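Local coordinates for protein 6-phosphofructokinase isozyme 2 (Escherichia coli, PDB 3UMO) that phosphorylates D-fructose 6-phosphate to fructose 1,6-bisphosphate using ATP, with magnesium as cofactor, the first committing step of glycolysis, at residues Glu274-Leu288 and Cys295-Ser308. Residues are numbered along the deposited sequence; the frame is centred on the assembly and turned at random.
With K (potassium ion), chain F; ATP (adenosine-5'-triphosphate), chain E.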
# COMPACT_ATOMS: atom_id res chain seq x y z
N GLU A 274 -34.42 20.36 -12.44
CA GLU A 274 -34.98 19.06 -12.10
C GLU A 274 -34.05 17.95 -12.58
O GLU A 274 -33.83 16.96 -11.87
CB GLU A 274 -36.37 18.91 -12.74
CG GLU A 274 -37.13 17.69 -12.28
CD GLU A 274 -38.63 17.82 -12.51
OE1 GLU A 274 -39.14 18.96 -12.47
OE2 GLU A 274 -39.29 16.79 -12.74
N MET A 275 -33.49 18.14 -13.77
CA MET A 275 -32.55 17.18 -14.34
C MET A 275 -31.30 17.02 -13.48
O MET A 275 -30.89 15.90 -13.17
CB MET A 275 -32.17 17.60 -15.76
CG MET A 275 -31.30 16.60 -16.48
SD MET A 275 -30.72 17.26 -18.04
CE MET A 275 -29.59 18.51 -17.47
N VAL A 276 -30.67 18.13 -13.09
CA VAL A 276 -29.44 18.07 -12.31
C VAL A 276 -29.71 17.56 -10.90
O VAL A 276 -28.93 16.76 -10.35
CB VAL A 276 -28.70 19.44 -12.28
CG1 VAL A 276 -27.49 19.39 -11.36
CG2 VAL A 276 -28.27 19.85 -13.69
N ARG A 277 -30.82 17.99 -10.31
CA ARG A 277 -31.19 17.50 -8.99
C ARG A 277 -31.35 15.99 -8.97
O ARG A 277 -30.84 15.32 -8.08
CB ARG A 277 -32.48 18.15 -8.50
CG ARG A 277 -32.34 19.57 -8.06
CD ARG A 277 -33.62 20.02 -7.34
NE ARG A 277 -33.74 21.47 -7.19
CZ ARG A 277 -32.95 22.22 -6.43
NH1 ARG A 277 -31.96 21.68 -5.74
NH2 ARG A 277 -33.16 23.53 -6.37
N PHE A 278 -32.07 15.45 -9.95
CA PHE A 278 -32.31 14.01 -10.01
C PHE A 278 -31.00 13.29 -10.31
O PHE A 278 -30.74 12.21 -9.77
CB PHE A 278 -33.35 13.69 -11.09
CG PHE A 278 -33.95 12.32 -10.95
CD1 PHE A 278 -34.57 11.94 -9.77
CD2 PHE A 278 -33.93 11.43 -12.01
CE1 PHE A 278 -35.14 10.68 -9.64
CE2 PHE A 278 -34.49 10.16 -11.89
CZ PHE A 278 -35.10 9.79 -10.70
N GLY A 279 -30.16 13.91 -11.14
CA GLY A 279 -28.83 13.37 -11.42
C GLY A 279 -27.98 13.26 -10.17
O GLY A 279 -27.35 12.22 -9.92
N VAL A 280 -27.92 14.33 -9.39
CA VAL A 280 -27.16 14.30 -8.14
C VAL A 280 -27.76 13.29 -7.16
O VAL A 280 -27.02 12.57 -6.49
CB VAL A 280 -27.07 15.71 -7.49
CG1 VAL A 280 -26.64 15.61 -6.02
CG2 VAL A 280 -26.09 16.57 -8.27
N ALA A 281 -29.08 13.24 -7.09
CA ALA A 281 -29.74 12.28 -6.21
C ALA A 281 -29.35 10.84 -6.53
O ALA A 281 -29.02 10.06 -5.63
CB ALA A 281 -31.27 12.45 -6.24
N ALA A 282 -29.36 10.49 -7.82
CA ALA A 282 -29.01 9.13 -8.23
C ALA A 282 -27.51 8.86 -8.08
O ALA A 282 -27.11 7.78 -7.64
CB ALA A 282 -29.45 8.88 -9.66
N GLY A 283 -26.69 9.83 -8.48
CA GLY A 283 -25.25 9.69 -8.34
C GLY A 283 -24.86 9.44 -6.88
O GLY A 283 -24.09 8.54 -6.57
N SER A 284 -25.42 10.25 -5.99
CA SER A 284 -25.10 10.13 -4.57
C SER A 284 -25.76 8.90 -3.95
O SER A 284 -25.20 8.28 -3.04
CB SER A 284 -25.46 11.42 -3.83
OG SER A 284 -24.67 12.51 -4.31
N ALA A 285 -26.93 8.52 -4.45
CA ALA A 285 -27.58 7.30 -4.00
C ALA A 285 -26.69 6.11 -4.31
O ALA A 285 -26.56 5.19 -3.50
CB ALA A 285 -28.94 7.13 -4.66
N ALA A 286 -26.03 6.13 -5.47
CA ALA A 286 -25.13 5.05 -5.83
C ALA A 286 -24.02 4.87 -4.79
O ALA A 286 -23.62 3.75 -4.50
CB ALA A 286 -24.53 5.29 -7.20
N THR A 287 -23.54 5.98 -4.24
CA THR A 287 -22.43 5.92 -3.29
C THR A 287 -22.81 5.31 -1.95
O THR A 287 -21.93 5.00 -1.14
CB THR A 287 -21.81 7.31 -3.04
OG1 THR A 287 -22.67 8.08 -2.20
CG2 THR A 287 -21.59 8.04 -4.35
N LEU A 288 -24.10 5.15 -1.70
CA LEU A 288 -24.55 4.59 -0.43
C LEU A 288 -24.44 3.07 -0.37
O LEU A 288 -24.42 2.47 0.71
CB LEU A 288 -26.00 4.99 -0.15
CG LEU A 288 -26.24 6.49 -0.14
CD1 LEU A 288 -27.72 6.79 0.08
CD2 LEU A 288 -25.37 7.14 0.92
N CYS A 295 -27.34 3.02 -8.16
CA CYS A 295 -28.38 3.67 -7.37
C CYS A 295 -29.63 2.82 -7.21
O CYS A 295 -30.03 2.10 -8.13
CB CYS A 295 -28.77 4.99 -8.05
SG CYS A 295 -29.38 4.78 -9.76
N SER A 296 -30.26 2.90 -6.03
CA SER A 296 -31.56 2.27 -5.83
C SER A 296 -32.65 3.33 -5.95
O SER A 296 -32.42 4.50 -5.66
CB SER A 296 -31.64 1.60 -4.45
OG SER A 296 -31.70 2.58 -3.43
N HIS A 297 -33.84 2.91 -6.36
CA HIS A 297 -34.97 3.83 -6.50
C HIS A 297 -35.28 4.60 -5.22
O HIS A 297 -35.47 5.82 -5.25
CB HIS A 297 -36.22 3.10 -6.98
CG HIS A 297 -37.45 3.96 -7.03
ND1 HIS A 297 -38.22 4.22 -5.92
CD2 HIS A 297 -38.02 4.64 -8.05
CE1 HIS A 297 -39.22 5.01 -6.25
NE2 HIS A 297 -39.12 5.29 -7.54
N ASP A 298 -35.36 3.89 -4.10
CA ASP A 298 -35.77 4.50 -2.84
C ASP A 298 -34.77 5.53 -2.32
O ASP A 298 -35.17 6.59 -1.86
CB ASP A 298 -36.06 3.44 -1.78
CG ASP A 298 -37.25 2.57 -2.13
OD1 ASP A 298 -37.92 2.85 -3.15
OD2 ASP A 298 -37.53 1.61 -1.38
N ASP A 299 -33.48 5.20 -2.39
CA ASP A 299 -32.45 6.14 -1.95
C ASP A 299 -32.44 7.38 -2.84
O ASP A 299 -32.29 8.50 -2.36
CB ASP A 299 -31.06 5.49 -1.97
CG ASP A 299 -30.89 4.44 -0.89
OD1 ASP A 299 -31.62 4.49 0.12
OD2 ASP A 299 -30.01 3.57 -1.06
N THR A 300 -32.60 7.17 -4.15
CA THR A 300 -32.61 8.29 -5.09
C THR A 300 -33.81 9.20 -4.80
O THR A 300 -33.68 10.43 -4.76
CB THR A 300 -32.65 7.80 -6.55
OG1 THR A 300 -31.51 6.95 -6.80
CG2 THR A 300 -32.63 8.97 -7.53
N GLN A 301 -34.97 8.59 -4.57
CA GLN A 301 -36.17 9.36 -4.24
C GLN A 301 -35.99 10.18 -2.97
O GLN A 301 -36.41 11.33 -2.91
CB GLN A 301 -37.38 8.43 -4.10
CG GLN A 301 -38.64 9.13 -3.63
CD GLN A 301 -39.89 8.28 -3.79
OE1 GLN A 301 -39.81 7.05 -3.82
NE2 GLN A 301 -41.04 8.93 -3.90
N LYS A 302 -35.38 9.57 -1.96
CA LYS A 302 -35.18 10.24 -0.67
C LYS A 302 -34.27 11.46 -0.81
O LYS A 302 -34.56 12.54 -0.29
CB LYS A 302 -34.58 9.26 0.35
CG LYS A 302 -34.39 9.84 1.75
CD LYS A 302 -33.54 8.92 2.63
CE LYS A 302 -34.19 7.56 2.79
NZ LYS A 302 -33.40 6.66 3.69
N ILE A 303 -33.15 11.28 -1.52
CA ILE A 303 -32.23 12.38 -1.75
C ILE A 303 -32.89 13.47 -2.61
O ILE A 303 -32.79 14.66 -2.31
CB ILE A 303 -30.91 11.91 -2.39
CG1 ILE A 303 -30.17 10.98 -1.42
CG2 ILE A 303 -30.04 13.11 -2.75
CD1 ILE A 303 -29.03 10.19 -2.05
N TYR A 304 -33.57 13.05 -3.68
CA TYR A 304 -34.26 14.01 -4.54
C TYR A 304 -35.29 14.84 -3.78
O TYR A 304 -35.40 16.05 -3.99
CB TYR A 304 -34.90 13.30 -5.74
CG TYR A 304 -35.63 14.23 -6.68
CD1 TYR A 304 -34.92 15.03 -7.58
CD2 TYR A 304 -37.01 14.32 -6.67
CE1 TYR A 304 -35.58 15.88 -8.44
CE2 TYR A 304 -37.69 15.17 -7.53
CZ TYR A 304 -36.97 15.95 -8.41
OH TYR A 304 -37.65 16.79 -9.26
N ALA A 305 -36.05 14.20 -2.89
CA ALA A 305 -37.03 14.92 -2.07
C ALA A 305 -36.35 15.99 -1.22
O ALA A 305 -36.86 17.11 -1.09
CB ALA A 305 -37.80 13.95 -1.19
N TYR A 306 -35.21 15.65 -0.64
CA TYR A 306 -34.43 16.59 0.16
C TYR A 306 -33.97 17.77 -0.69
O TYR A 306 -34.11 18.92 -0.29
CB TYR A 306 -33.23 15.89 0.80
CG TYR A 306 -32.20 16.82 1.41
CD1 TYR A 306 -32.35 17.31 2.70
CD2 TYR A 306 -31.06 17.19 0.70
CE1 TYR A 306 -31.41 18.14 3.27
CE2 TYR A 306 -30.11 18.03 1.25
CZ TYR A 306 -30.29 18.50 2.54
OH TYR A 306 -29.35 19.33 3.09
N LEU A 307 -33.42 17.48 -1.87
CA LEU A 307 -32.93 18.54 -2.76
C LEU A 307 -34.06 19.44 -3.26
O LEU A 307 -33.82 20.60 -3.62
CB LEU A 307 -32.20 17.93 -3.95
CG LEU A 307 -30.96 17.09 -3.65
CD1 LEU A 307 -30.49 16.39 -4.91
CD2 LEU A 307 -29.85 17.95 -3.05
N SER A 308 -35.28 18.91 -3.27
CA SER A 308 -36.43 19.65 -3.80
C SER A 308 -37.28 20.31 -2.72
O SER A 308 -38.28 20.97 -3.02
CB SER A 308 -37.30 18.73 -4.65
OG SER A 308 -36.58 18.17 -5.73
K K F . -21.53 1.81 -5.17
PG ATP E . -17.49 7.74 -12.35
O1G ATP E . -17.61 7.60 -13.83
O2G ATP E . -18.36 6.62 -11.78
O3G ATP E . -16.09 7.65 -11.85
PB ATP E . -17.75 10.47 -12.44
O1B ATP E . -16.26 10.79 -12.11
O2B ATP E . -18.10 10.61 -13.94
O3B ATP E . -18.19 9.05 -11.87
PA ATP E . -18.74 12.04 -10.24
O1A ATP E . -17.57 11.54 -9.45
O2A ATP E . -18.86 13.56 -10.25
O3A ATP E . -18.70 11.51 -11.70
O5' ATP E . -20.06 11.35 -9.63
C5' ATP E . -21.31 11.77 -10.06
C4' ATP E . -22.28 12.14 -9.03
O4' ATP E . -22.27 11.12 -8.01
C3' ATP E . -21.89 13.36 -8.30
O3' ATP E . -22.29 14.50 -8.97
C2' ATP E . -22.55 13.19 -7.00
O2' ATP E . -23.89 13.40 -7.11
C1' ATP E . -22.33 11.74 -6.74
N9 ATP E . -21.10 11.50 -6.00
C8 ATP E . -19.92 11.13 -6.51
N7 ATP E . -19.04 11.02 -5.49
C5 ATP E . -19.67 11.32 -4.33
C6 ATP E . -19.26 11.36 -2.99
N6 ATP E . -17.86 11.03 -2.59
N1 ATP E . -20.17 11.71 -2.06
C2 ATP E . -21.44 12.01 -2.40
N3 ATP E . -21.84 11.97 -3.67
C4 ATP E . -20.99 11.63 -4.65
O HOH W 1 -31.31 21.95 -3.30
O HOH W 2 -28.87 3.61 -3.49
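Beside the ATP pocket and the potassium site, Ala281 and Ala285 of helix 274-286 pack against Thr300 and Ile303 of helix 297-307, the last helix of the chain. The axes come within 8.0 Å at 133°, an approach that alanines permit. Ala281 is a knob among Thr300, Ile303, Leu307 and Tyr304, its CB 3.5 Å from Thr300 O. In return Thr300 fits among Phe278, Ala281, Ala282 and Ala285. Its OG1 donates back to Ser296 O, satisfying the buried hydroxyl, while CG2, anti to the backbone N, reaches Phe278 CE1 at 3.7 Å. Tyr304 is the third knob, among Glu274, Arg277, Phe278 and Ala281, its flat ring broad enough to span them; Phe278 meets a face of this ring edge-on in a T-shaped pair, planes at 89° and centroids 5.5 Å apart. On the other face, Ser308 OG lies over the ring centre.

In this ribokinase-fold enzyme another side of helix 274-286 serves the nucleotide: Ser284 OG donates to ATP N3 (3.0 Å) and accepts from O2', and Gly283, lacking a side chain, lets the ribose come close. Ala286 O binds potassium with carbonyls of Ser250, Val252, Asn289, Gly291 and Arg293. Nearby, one water links Ala285 O, Ser296 N and Asp299 OD2.

At the far end the long arm of Arg277 brings its guanidinium face against Leu307 O, and NH2 forms a salt bridge with Glu273. An alanine here removes the guanidinium and would probably leave Glu273 without that mate and Leu307 O without its cover. Leu307 turns CD1 inward to Arg277 O (3.4 Å) and Val280 CG1.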